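Local coordinates for ABC transporter, substrate binding protein (Agrobacterium tumefaciens, PDB 3C9H) that probably captures a solute in the periplasm and hands it to an ABC transporter for import, and binds a magnesium ion, at residues 96-101 and 335-341; 138-144 and 248-254; 145-149 and 161-165; 187-191 and 232-236. All blocks are in the same frame, centred on the assembly; numbering follows the deposited sequence.

How the interactions relate
Following the chain from the N terminus, interaction 1 opens first, on helix 96-104, and closes last, where 335-341 leads into the C-terminal helix 338-353; the other three nest inside its loop. Interaction 2 pairs strands 135-142 and 249-252 and encloses both interaction 3, a short local closure between a loop and helix 155-164, and interaction 4, which follows it in series and joins helix 183-194 to strand 230-235. Strand 135-142 runs between 230-235 and 249-252, so interactions 2 and 4 share a sheet, and Tyr141 packs on Phe146 of interaction 3. Leu336 on Ser189 connects interactions 1 and 4. Interactions 1 and 2 lie about 30 Å apart, centre to centre.

Interaction 1 (96-101 and 335-341); sequences MDLQVK and YLDQVKR
Residues 96-101 are helical, the beginning of helix 96-104, while 335-337 are extended and lead into the C-terminal helix 338-353. This loop-to-helix contact sets the start of that last helix against one 234 residues earlier. Asp337 is the N-cap: its OD1 accepts from Lys340 N at 2.7 Å. The backbones come closest at Asp97 and Tyr335, CA atoms 5.8 Å apart.

The apolar part centres on Tyr335 (chi1 m), whose ring packs on the helix, with Asp97 CA over one face in a CH-pi contact, 3.8 Å from the centroid and 14° off the normal. Val100 CG2 reaches Tyr335 CE1 at 3.7 Å, and Met96 CB lies 4.2 Å from Tyr335 CE2.

The charged part pairs Asp97, in the p rotamer, with an extended Arg341: Arg341 NH1 donates to Asp97 OD2 at 2.9 Å in a salt bridge. Leu98 CD2 lies over the guanidinium face, 3.8 Å from Arg341 NH1, and Phe185 of helix 183-194 adds a cation-pi contact.

Water 1 donates to Asp97 OD1 (2.7 Å) and accepts from Arg341 NH2 (2.8 Å). The charge of Asp97 is thus neutralised by Arg341, directly and through water, in a partly buried contact.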
# COMPACT_ATOMS: atom_id res chain seq x y z
N MET A 96 -1.87 -3.24 6.34
CA MET A 96 -1.54 -4.60 6.74
C MET A 96 -2.17 -4.89 8.10
O MET A 96 -2.71 -5.96 8.34
CB MET A 96 -0.03 -4.79 6.85
CG MET A 96 0.82 -4.54 5.57
SD MET A 96 2.60 -4.79 5.77
CE MET A 96 2.65 -6.55 6.04
N ASP A 97 -2.05 -3.92 8.97
CA ASP A 97 -2.59 -4.01 10.31
C ASP A 97 -4.11 -4.21 10.36
O ASP A 97 -4.60 -5.06 11.12
CB ASP A 97 -2.12 -2.81 11.15
CG ASP A 97 -2.56 -1.45 10.59
OD1 ASP A 97 -2.70 -1.29 9.35
OD2 ASP A 97 -2.68 -0.52 11.41
N LEU A 98 -4.85 -3.52 9.51
CA LEU A 98 -6.30 -3.64 9.47
C LEU A 98 -6.70 -5.00 8.92
O LEU A 98 -7.72 -5.55 9.31
CB LEU A 98 -6.93 -2.52 8.62
CG LEU A 98 -6.70 -1.10 9.18
CD1 LEU A 98 -7.38 -0.04 8.34
CD2 LEU A 98 -7.11 -1.01 10.69
N GLN A 99 -5.90 -5.53 7.98
CA GLN A 99 -6.18 -6.84 7.42
C GLN A 99 -5.92 -7.95 8.43
O GLN A 99 -6.69 -8.89 8.53
CB GLN A 99 -5.37 -7.06 6.15
CG GLN A 99 -5.86 -6.20 4.99
CD GLN A 99 -7.14 -6.73 4.36
OE1 GLN A 99 -8.24 -6.47 4.86
NE2 GLN A 99 -7.01 -7.46 3.24
N VAL A 100 -4.84 -7.84 9.17
CA VAL A 100 -4.55 -8.81 10.23
C VAL A 100 -5.60 -8.69 11.35
O VAL A 100 -6.07 -9.71 11.85
CB VAL A 100 -3.10 -8.67 10.75
CG1 VAL A 100 -2.87 -9.55 12.06
CG2 VAL A 100 -2.12 -9.08 9.65
N LYS A 101 -5.99 -7.48 11.71
CA LYS A 101 -7.13 -7.32 12.64
C LYS A 101 -8.43 -8.01 12.19
O LYS A 101 -9.05 -8.71 12.99
CB LYS A 101 -7.39 -5.86 12.98
CG LYS A 101 -8.50 -5.67 14.02
CD LYS A 101 -8.47 -4.28 14.58
CE LYS A 101 -9.49 -4.10 15.75
NZ LYS A 101 -9.39 -5.14 16.87
N TYR A 335 1.34 -5.13 15.44
CA TYR A 335 0.65 -3.87 15.15
C TYR A 335 0.05 -3.20 16.39
O TYR A 335 -0.32 -3.86 17.36
CB TYR A 335 -0.47 -4.15 14.18
CG TYR A 335 -0.01 -4.93 12.98
CD1 TYR A 335 -0.27 -6.29 12.85
CD2 TYR A 335 0.71 -4.30 11.96
CE1 TYR A 335 0.15 -7.00 11.74
CE2 TYR A 335 1.13 -5.01 10.83
CZ TYR A 335 0.85 -6.36 10.73
OH TYR A 335 1.27 -7.05 9.63
N LEU A 336 -0.10 -1.88 16.29
CA LEU A 336 -0.63 -1.03 17.36
C LEU A 336 -2.11 -1.28 17.61
O LEU A 336 -2.91 -1.28 16.69
CB LEU A 336 -0.45 0.46 17.02
CG LEU A 336 0.95 1.06 17.19
CD1 LEU A 336 1.97 0.31 16.36
CD2 LEU A 336 0.94 2.54 16.80
N ASP A 337 -2.47 -1.47 18.88
CA ASP A 337 -3.86 -1.63 19.25
C ASP A 337 -4.66 -0.33 19.02
O ASP A 337 -4.08 0.74 18.84
CB ASP A 337 -3.96 -2.12 20.71
CG ASP A 337 -3.57 -1.07 21.73
OD1 ASP A 337 -3.91 0.11 21.58
OD2 ASP A 337 -2.97 -1.46 22.76
N GLN A 338 -5.98 -0.45 19.08
CA GLN A 338 -6.90 0.65 18.73
C GLN A 338 -6.62 1.94 19.51
O GLN A 338 -6.66 3.04 18.94
CB GLN A 338 -8.37 0.22 18.93
CG GLN A 338 -8.79 -0.92 18.01
CD GLN A 338 -10.05 -1.63 18.48
OE1 GLN A 338 -11.07 -0.98 18.75
NE2 GLN A 338 -10.00 -2.95 18.56
N VAL A 339 -6.35 1.81 20.81
CA VAL A 339 -6.16 2.98 21.65
C VAL A 339 -4.80 3.62 21.38
O VAL A 339 -4.70 4.83 21.32
CB VAL A 339 -6.29 2.65 23.15
CG1 VAL A 339 -6.01 3.88 24.00
CG2 VAL A 339 -7.67 2.10 23.45
N LYS A 340 -3.76 2.81 21.22
CA LYS A 340 -2.44 3.32 20.82
C LYS A 340 -2.48 3.93 19.43
O LYS A 340 -1.81 4.90 19.18
CB LYS A 340 -1.39 2.23 20.85
CG LYS A 340 -1.02 1.81 22.22
CD LYS A 340 0.02 0.75 22.18
CE LYS A 340 0.90 0.78 23.43
NZ LYS A 340 2.05 -0.16 23.24
N ARG A 341 -3.27 3.33 18.54
CA ARG A 341 -3.52 3.88 17.23
C ARG A 341 -4.04 5.31 17.35
O ARG A 341 -3.51 6.22 16.71
CB ARG A 341 -4.51 3.01 16.45
CG ARG A 341 -4.65 3.37 14.97
CD ARG A 341 -5.98 2.93 14.35
NE ARG A 341 -5.98 3.18 12.91
CZ ARG A 341 -5.34 2.43 12.02
NH1 ARG A 341 -4.67 1.35 12.43
NH2 ARG A 341 -5.37 2.76 10.72
O HOH W 1 -3.66 1.18 9.12
O HOH W 2 -1.34 -0.61 13.43

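Interaction 2 (138-144 and 248-254); sequences VFVYHKP and DVGIVLP
This is an antiparallel strand pair in the mixed sheet of a periplasmic-binding-protein fold, strand 135-142 beside 249-252, their N-to-C directions 150° apart and axes 4.6 Å apart at closest. Phe139 with Val252 and Tyr141 with Gly250 are the hydrogen-bonded pairs; Val140-Ile251 and His142-Val249 are non-hydrogen-bonded.

Asp248, the most covered residue, extends the ladder beyond the strand: its O accepts from Lys143 N at 2.9 Å, and its CG lies 3.6 Å from Pro144 CG. Next, Phe139 N donates to Val252 O and Phe139 O accepts from Val252 N, both at 2.9 Å, while the Phe139 ring (chi1 m) has Pro254 CG over one face in a CH-pi contact, 3.7 Å from the centroid. Helix 155-164 adds Phe158, edge-to-face with Phe139.

Gly250 bonds Tyr141, Tyr141 N to Gly250 O at 2.9 Å and Gly250 N to Tyr141 O at 2.8 Å. With chi1 p, the tyrosine ring folds across the neighbouring strand, where a CB on residue 250 would clash; Gly250 CA makes a CH-pi contact 3.8 Å from the Tyr141 centroid.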
# COMPACT_ATOMS: atom_id res chain seq x y z
N VAL A 138 8.63 5.83 -0.35
CA VAL A 138 9.75 6.56 -0.96
C VAL A 138 9.53 8.06 -0.96
O VAL A 138 8.41 8.55 -0.73
CB VAL A 138 9.97 6.09 -2.42
CG1 VAL A 138 10.18 4.58 -2.47
CG2 VAL A 138 8.79 6.55 -3.34
N PHE A 139 10.60 8.80 -1.22
CA PHE A 139 10.50 10.23 -1.49
C PHE A 139 10.24 10.38 -2.98
O PHE A 139 10.77 9.63 -3.79
CB PHE A 139 11.79 11.01 -1.18
CG PHE A 139 12.32 10.90 0.24
CD1 PHE A 139 11.59 10.32 1.27
CD2 PHE A 139 13.56 11.42 0.53
CE1 PHE A 139 12.11 10.27 2.57
CE2 PHE A 139 14.09 11.39 1.84
CZ PHE A 139 13.36 10.81 2.85
N VAL A 140 9.47 11.39 -3.33
CA VAL A 140 9.30 11.80 -4.69
C VAL A 140 9.64 13.28 -4.77
O VAL A 140 9.54 14.02 -3.78
CB VAL A 140 7.88 11.47 -5.23
CG1 VAL A 140 7.65 9.97 -5.26
CG2 VAL A 140 6.79 12.17 -4.40
N TYR A 141 10.08 13.71 -5.94
CA TYR A 141 10.43 15.12 -6.15
C TYR A 141 10.10 15.56 -7.56
O TYR A 141 10.01 14.72 -8.46
CB TYR A 141 11.91 15.39 -5.82
CG TYR A 141 12.93 14.71 -6.72
CD1 TYR A 141 13.60 15.42 -7.72
CD2 TYR A 141 13.22 13.37 -6.56
CE1 TYR A 141 14.53 14.78 -8.54
CE2 TYR A 141 14.15 12.74 -7.35
CZ TYR A 141 14.79 13.45 -8.35
OH TYR A 141 15.71 12.81 -9.13
N HIS A 142 9.92 16.86 -7.71
CA HIS A 142 9.74 17.51 -9.00
C HIS A 142 11.13 17.85 -9.58
O HIS A 142 11.78 18.78 -9.13
CB HIS A 142 8.89 18.76 -8.79
CG HIS A 142 8.60 19.52 -10.05
ND1 HIS A 142 7.88 19.00 -11.10
CD2 HIS A 142 8.91 20.79 -10.40
CE1 HIS A 142 7.77 19.90 -12.05
NE2 HIS A 142 8.38 21.00 -11.65
N LYS A 143 11.56 17.07 -10.55
CA LYS A 143 12.91 17.18 -11.14
C LYS A 143 13.28 18.60 -11.56
O LYS A 143 14.34 19.07 -11.21
CB LYS A 143 13.09 16.21 -12.32
CG LYS A 143 12.98 14.75 -11.96
CD LYS A 143 13.41 13.89 -13.13
CE LYS A 143 13.37 12.42 -12.76
NZ LYS A 143 14.23 11.56 -13.63
N PRO A 144 12.40 19.30 -12.29
CA PRO A 144 12.70 20.71 -12.63
C PRO A 144 12.96 21.64 -11.45
O PRO A 144 13.56 22.70 -11.63
CB PRO A 144 11.44 21.17 -13.38
CG PRO A 144 10.90 19.91 -13.98
CD PRO A 144 11.14 18.86 -12.91
N ASP A 248 8.94 14.34 -15.22
CA ASP A 248 9.34 15.27 -14.14
C ASP A 248 9.15 14.75 -12.70
O ASP A 248 9.46 15.48 -11.75
CB ASP A 248 8.64 16.60 -14.32
CG ASP A 248 9.03 17.29 -15.62
OD1 ASP A 248 10.06 16.93 -16.22
OD2 ASP A 248 8.29 18.18 -16.04
N VAL A 249 8.65 13.53 -12.54
CA VAL A 249 8.58 12.91 -11.21
C VAL A 249 9.82 12.05 -11.00
O VAL A 249 10.05 11.06 -11.70
CB VAL A 249 7.31 12.03 -11.01
CG1 VAL A 249 7.24 11.52 -9.57
CG2 VAL A 249 6.04 12.80 -11.32
N GLY A 250 10.63 12.45 -10.02
CA GLY A 250 11.77 11.66 -9.58
C GLY A 250 11.46 10.95 -8.28
O GLY A 250 10.58 11.35 -7.53
N ILE A 251 12.20 9.88 -8.03
CA ILE A 251 12.03 9.01 -6.87
C ILE A 251 13.37 8.84 -6.15
O ILE A 251 14.41 8.66 -6.80
CB ILE A 251 11.57 7.58 -7.31
CG1 ILE A 251 10.24 7.64 -8.07
CG2 ILE A 251 11.49 6.65 -6.10
CD1 ILE A 251 9.92 6.37 -8.87
N VAL A 252 13.33 8.84 -4.82
CA VAL A 252 14.48 8.49 -3.97
C VAL A 252 14.04 7.47 -2.94
O VAL A 252 13.10 7.72 -2.16
CB VAL A 252 15.08 9.75 -3.26
CG1 VAL A 252 16.33 9.38 -2.48
CG2 VAL A 252 15.38 10.82 -4.23
N LEU A 253 14.67 6.29 -2.95
CA LEU A 253 14.51 5.34 -1.85
C LEU A 253 15.36 5.88 -0.71
O LEU A 253 16.55 6.02 -0.88
CB LEU A 253 14.94 3.91 -2.21
CG LEU A 253 13.81 3.05 -2.81
CD1 LEU A 253 13.58 3.46 -4.25
CD2 LEU A 253 14.14 1.56 -2.70
N PRO A 254 14.75 6.23 0.42
CA PRO A 254 15.57 6.80 1.48
C PRO A 254 16.74 5.90 1.92
O PRO A 254 16.55 4.69 2.17
CB PRO A 254 14.57 6.99 2.62
CG PRO A 254 13.28 7.16 1.92
CD PRO A 254 13.33 6.22 0.78

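Interaction 3 (145-149 and 161-165); sequences SFTTE and YLERH
Residues 145-149 form an irregular loop after strand 135-142; residues 161-165 end helix 155-164. His165 is the first residue to leave helical angles, at phi/psi -118/37, though its N still bonds Tyr161 O at 2.9 Å. The backbones stay well apart: the nearest CA atoms, those of Glu149 and Tyr161, are 9.7 Å from each other, so side chains alone bridge the gap.

Glu149 stretches across with chi1 and chi2 both t and meets Arg164 (chi1 m) in a two-pronged salt bridge. Arg164 NH2 donates to Glu149 OE2 at 2.8 Å, and Arg164 NH1 to Glu149 OE1 at 3.3 Å. The edge of the His165 ring comes near the same carboxylate, with His165 CE1 3.2 Å from Glu149 OE1. That ring is held by its ND1, which donates to Tyr161 O at 2.9 Å.

Beside the charges, Phe146 and Tyr161 meet obliquely, centroids 5.1 Å apart and planes at 31°, with their CE1 atoms 3.4 Å from each other. Leu230 of strand 230-235 touches both rings.

This short-range surface contact, away from the metal site, ties the loop to the C-terminal end of the helix. Arg164 has a second acid, Asp160, on its NE, so its charge is shared between two carboxylates.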
# COMPACT_ATOMS: atom_id res chain seq x y z
N SER A 145 12.51 21.26 -10.25
CA SER A 145 12.72 22.08 -9.05
C SER A 145 14.06 21.81 -8.37
O SER A 145 14.42 22.54 -7.47
CB SER A 145 11.59 21.87 -8.02
OG SER A 145 10.37 22.37 -8.49
N PHE A 146 14.76 20.77 -8.79
CA PHE A 146 16.02 20.36 -8.16
C PHE A 146 17.14 20.43 -9.17
O PHE A 146 17.83 19.45 -9.44
CB PHE A 146 15.90 18.99 -7.55
CG PHE A 146 15.12 19.00 -6.28
CD1 PHE A 146 15.76 19.16 -5.05
CD2 PHE A 146 13.74 18.95 -6.31
CE1 PHE A 146 15.04 19.20 -3.87
CE2 PHE A 146 13.01 19.00 -5.12
CZ PHE A 146 13.67 19.14 -3.91
N THR A 147 17.33 21.62 -9.70
CA THR A 147 18.32 21.81 -10.72
C THR A 147 19.68 22.30 -10.22
O THR A 147 20.66 21.99 -10.86
CB THR A 147 17.78 22.70 -11.81
OG1 THR A 147 17.13 23.83 -11.22
CG2 THR A 147 16.73 21.86 -12.67
N THR A 148 19.76 23.05 -9.11
CA THR A 148 21.10 23.41 -8.56
C THR A 148 21.43 22.67 -7.27
O THR A 148 22.48 22.90 -6.66
CB THR A 148 21.32 24.94 -8.33
OG1 THR A 148 20.33 25.43 -7.43
CG2 THR A 148 21.27 25.71 -9.65
N GLU A 149 20.55 21.77 -6.86
CA GLU A 149 20.83 20.93 -5.72
C GLU A 149 20.03 19.66 -5.85
O GLU A 149 18.88 19.69 -6.28
CB GLU A 149 20.46 21.66 -4.45
CG GLU A 149 21.02 21.04 -3.20
CD GLU A 149 20.35 21.59 -1.97
OE1 GLU A 149 20.01 22.81 -1.96
OE2 GLU A 149 20.14 20.80 -1.02
N TYR A 161 16.86 20.45 4.11
CA TYR A 161 16.42 21.11 2.87
C TYR A 161 15.22 22.04 3.15
O TYR A 161 15.19 23.18 2.67
CB TYR A 161 16.05 20.09 1.78
CG TYR A 161 15.37 20.71 0.57
CD1 TYR A 161 16.11 21.13 -0.54
CD2 TYR A 161 13.99 20.89 0.55
CE1 TYR A 161 15.48 21.72 -1.65
CE2 TYR A 161 13.36 21.48 -0.55
CZ TYR A 161 14.10 21.88 -1.65
OH TYR A 161 13.44 22.45 -2.74
N LEU A 162 14.25 21.54 3.91
CA LEU A 162 13.07 22.33 4.28
C LEU A 162 13.47 23.62 4.99
O LEU A 162 12.89 24.67 4.74
CB LEU A 162 12.15 21.52 5.20
CG LEU A 162 11.45 20.31 4.57
CD1 LEU A 162 10.54 19.66 5.61
CD2 LEU A 162 10.69 20.70 3.28
N GLU A 163 14.44 23.50 5.88
CA GLU A 163 14.94 24.65 6.65
C GLU A 163 15.72 25.62 5.75
O GLU A 163 15.41 26.81 5.73
CB GLU A 163 15.77 24.17 7.86
CG GLU A 163 14.84 23.65 8.98
CD GLU A 163 15.52 22.76 10.05
OE1 GLU A 163 16.76 22.56 10.03
OE2 GLU A 163 14.76 22.25 10.93
N ARG A 164 16.65 25.12 4.96
CA ARG A 164 17.41 25.99 4.06
C ARG A 164 16.56 26.65 2.96
O ARG A 164 16.95 27.70 2.47
CB ARG A 164 18.61 25.25 3.46
CG ARG A 164 19.64 24.87 4.53
CD ARG A 164 20.88 24.19 3.97
NE ARG A 164 20.54 22.92 3.36
CZ ARG A 164 20.32 22.72 2.05
NH1 ARG A 164 20.42 23.71 1.17
NH2 ARG A 164 19.99 21.52 1.64
N HIS A 165 15.42 26.06 2.60
CA HIS A 165 14.54 26.64 1.57
C HIS A 165 13.15 27.00 2.09
O HIS A 165 12.15 26.88 1.37
CB HIS A 165 14.40 25.67 0.40
CG HIS A 165 15.70 25.27 -0.21
ND1 HIS A 165 16.54 24.36 0.39
CD2 HIS A 165 16.31 25.66 -1.36
CE1 HIS A 165 17.62 24.20 -0.37
NE2 HIS A 165 17.50 24.98 -1.43

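Interaction 4 (187-191 and 232-236); sequences FMSRD and YNILG
Close to the magnesium site and a bound citrate, this buried contact sets helix 183-194 against the bent strand 230-235. Residues 187-191 are helical; 232-236 turn a corner at Tyr232 and Asn233, where Asn233 takes left-handed angles (62/42) and forms a G1 beta bulge with Ile234 opposite Val138. The nearest CA atoms, of Phe187 and Asn233, are 7.1 Å apart.

On the polar side, Tyr232 OH donates to Asp191 OD2 at 2.8 Å. Asp191 OD1 accepts from Tyr257, and Arg155 also bonds Tyr232 OH. Phe187 (chi1 m) supplies the apolar side: its CZ lies 3.4 Å from Leu235 CD2, which meets the ring edge near its plane.

Leu235, with chi1 m and chi2 t, is the N-cap residue of helix 236-245. The side chain of Leu235 is about 4 Å from the bound citrate. The side chain of Leu235 is about 6 Å from the magnesium ion, which Ser41 and Asp43 bind. Citrate probably comes from the crystallisation liquor, but its place is consistent with the ligand cleft of a periplasmic binding protein.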
# COMPACT_ATOMS: atom_id res chain seq x y z
N PHE A 187 2.74 3.38 7.66
CA PHE A 187 4.08 3.87 7.42
C PHE A 187 4.53 4.73 8.62
O PHE A 187 5.67 4.59 9.07
CB PHE A 187 4.20 4.67 6.12
CG PHE A 187 4.06 3.86 4.82
CD1 PHE A 187 4.47 2.52 4.74
CD2 PHE A 187 3.61 4.49 3.67
CE1 PHE A 187 4.36 1.82 3.52
CE2 PHE A 187 3.50 3.81 2.46
CZ PHE A 187 3.88 2.47 2.38
N MET A 188 3.67 5.61 9.12
CA MET A 188 4.03 6.43 10.29
C MET A 188 4.33 5.55 11.50
O MET A 188 5.29 5.78 12.23
CB MET A 188 2.92 7.43 10.63
CG MET A 188 3.14 8.27 11.93
SD MET A 188 4.54 9.39 11.78
CE MET A 188 4.80 9.58 9.99
N SER A 189 3.53 4.52 11.71
CA SER A 189 3.74 3.66 12.89
C SER A 189 5.08 2.91 12.78
O SER A 189 5.79 2.73 13.80
CB SER A 189 2.53 2.74 13.11
OG SER A 189 2.54 1.62 12.24
N ARG A 190 5.47 2.55 11.55
CA ARG A 190 6.76 1.93 11.31
C ARG A 190 7.93 2.93 11.43
O ARG A 190 8.98 2.58 11.97
CB ARG A 190 6.80 1.24 9.95
CG ARG A 190 5.70 0.21 9.71
CD ARG A 190 5.61 -0.82 10.82
NE ARG A 190 6.68 -1.81 10.75
CZ ARG A 190 6.87 -2.78 11.65
NH1 ARG A 190 6.06 -2.87 12.71
NH2 ARG A 190 7.85 -3.66 11.49
N ASP A 191 7.76 4.14 10.90
CA ASP A 191 8.74 5.21 11.09
C ASP A 191 9.06 5.41 12.59
O ASP A 191 10.22 5.50 12.98
CB ASP A 191 8.21 6.53 10.53
CG ASP A 191 8.33 6.65 9.02
OD1 ASP A 191 9.12 5.90 8.40
OD2 ASP A 191 7.64 7.52 8.46
N TYR A 232 6.56 12.77 0.70
CA TYR A 232 7.16 11.92 1.71
C TYR A 232 6.27 10.69 1.97
O TYR A 232 5.06 10.83 2.12
CB TYR A 232 7.37 12.71 3.02
CG TYR A 232 7.88 11.86 4.15
CD1 TYR A 232 9.22 11.51 4.21
CD2 TYR A 232 7.03 11.39 5.15
CE1 TYR A 232 9.70 10.70 5.22
CE2 TYR A 232 7.51 10.57 6.18
CZ TYR A 232 8.84 10.23 6.21
OH TYR A 232 9.34 9.44 7.22
N ASN A 233 6.89 9.51 2.05
CA ASN A 233 6.18 8.23 2.29
C ASN A 233 5.18 7.85 1.22
O ASN A 233 4.10 7.33 1.50
CB ASN A 233 5.49 8.24 3.65
CG ASN A 233 6.38 7.74 4.78
OD1 ASN A 233 5.91 7.58 5.93
ND2 ASN A 233 7.63 7.49 4.47
N ILE A 234 5.57 8.05 -0.03
CA ILE A 234 4.72 7.78 -1.17
C ILE A 234 4.98 6.34 -1.60
O ILE A 234 6.09 5.85 -1.47
CB ILE A 234 5.01 8.79 -2.33
CG1 ILE A 234 4.89 10.22 -1.79
CG2 ILE A 234 4.07 8.56 -3.54
CD1 ILE A 234 3.56 10.51 -1.08
N LEU A 235 3.95 5.67 -2.13
CA LEU A 235 4.10 4.33 -2.65
C LEU A 235 5.05 4.31 -3.86
O LEU A 235 4.79 4.93 -4.88
CB LEU A 235 2.74 3.70 -2.97
CG LEU A 235 1.81 3.36 -1.78
CD1 LEU A 235 0.50 2.76 -2.30
CD2 LEU A 235 2.50 2.42 -0.75
N GLY A 236 6.15 3.56 -3.73
CA GLY A 236 7.18 3.52 -4.77
C GLY A 236 6.68 2.92 -6.07
O GLY A 236 7.10 3.31 -7.13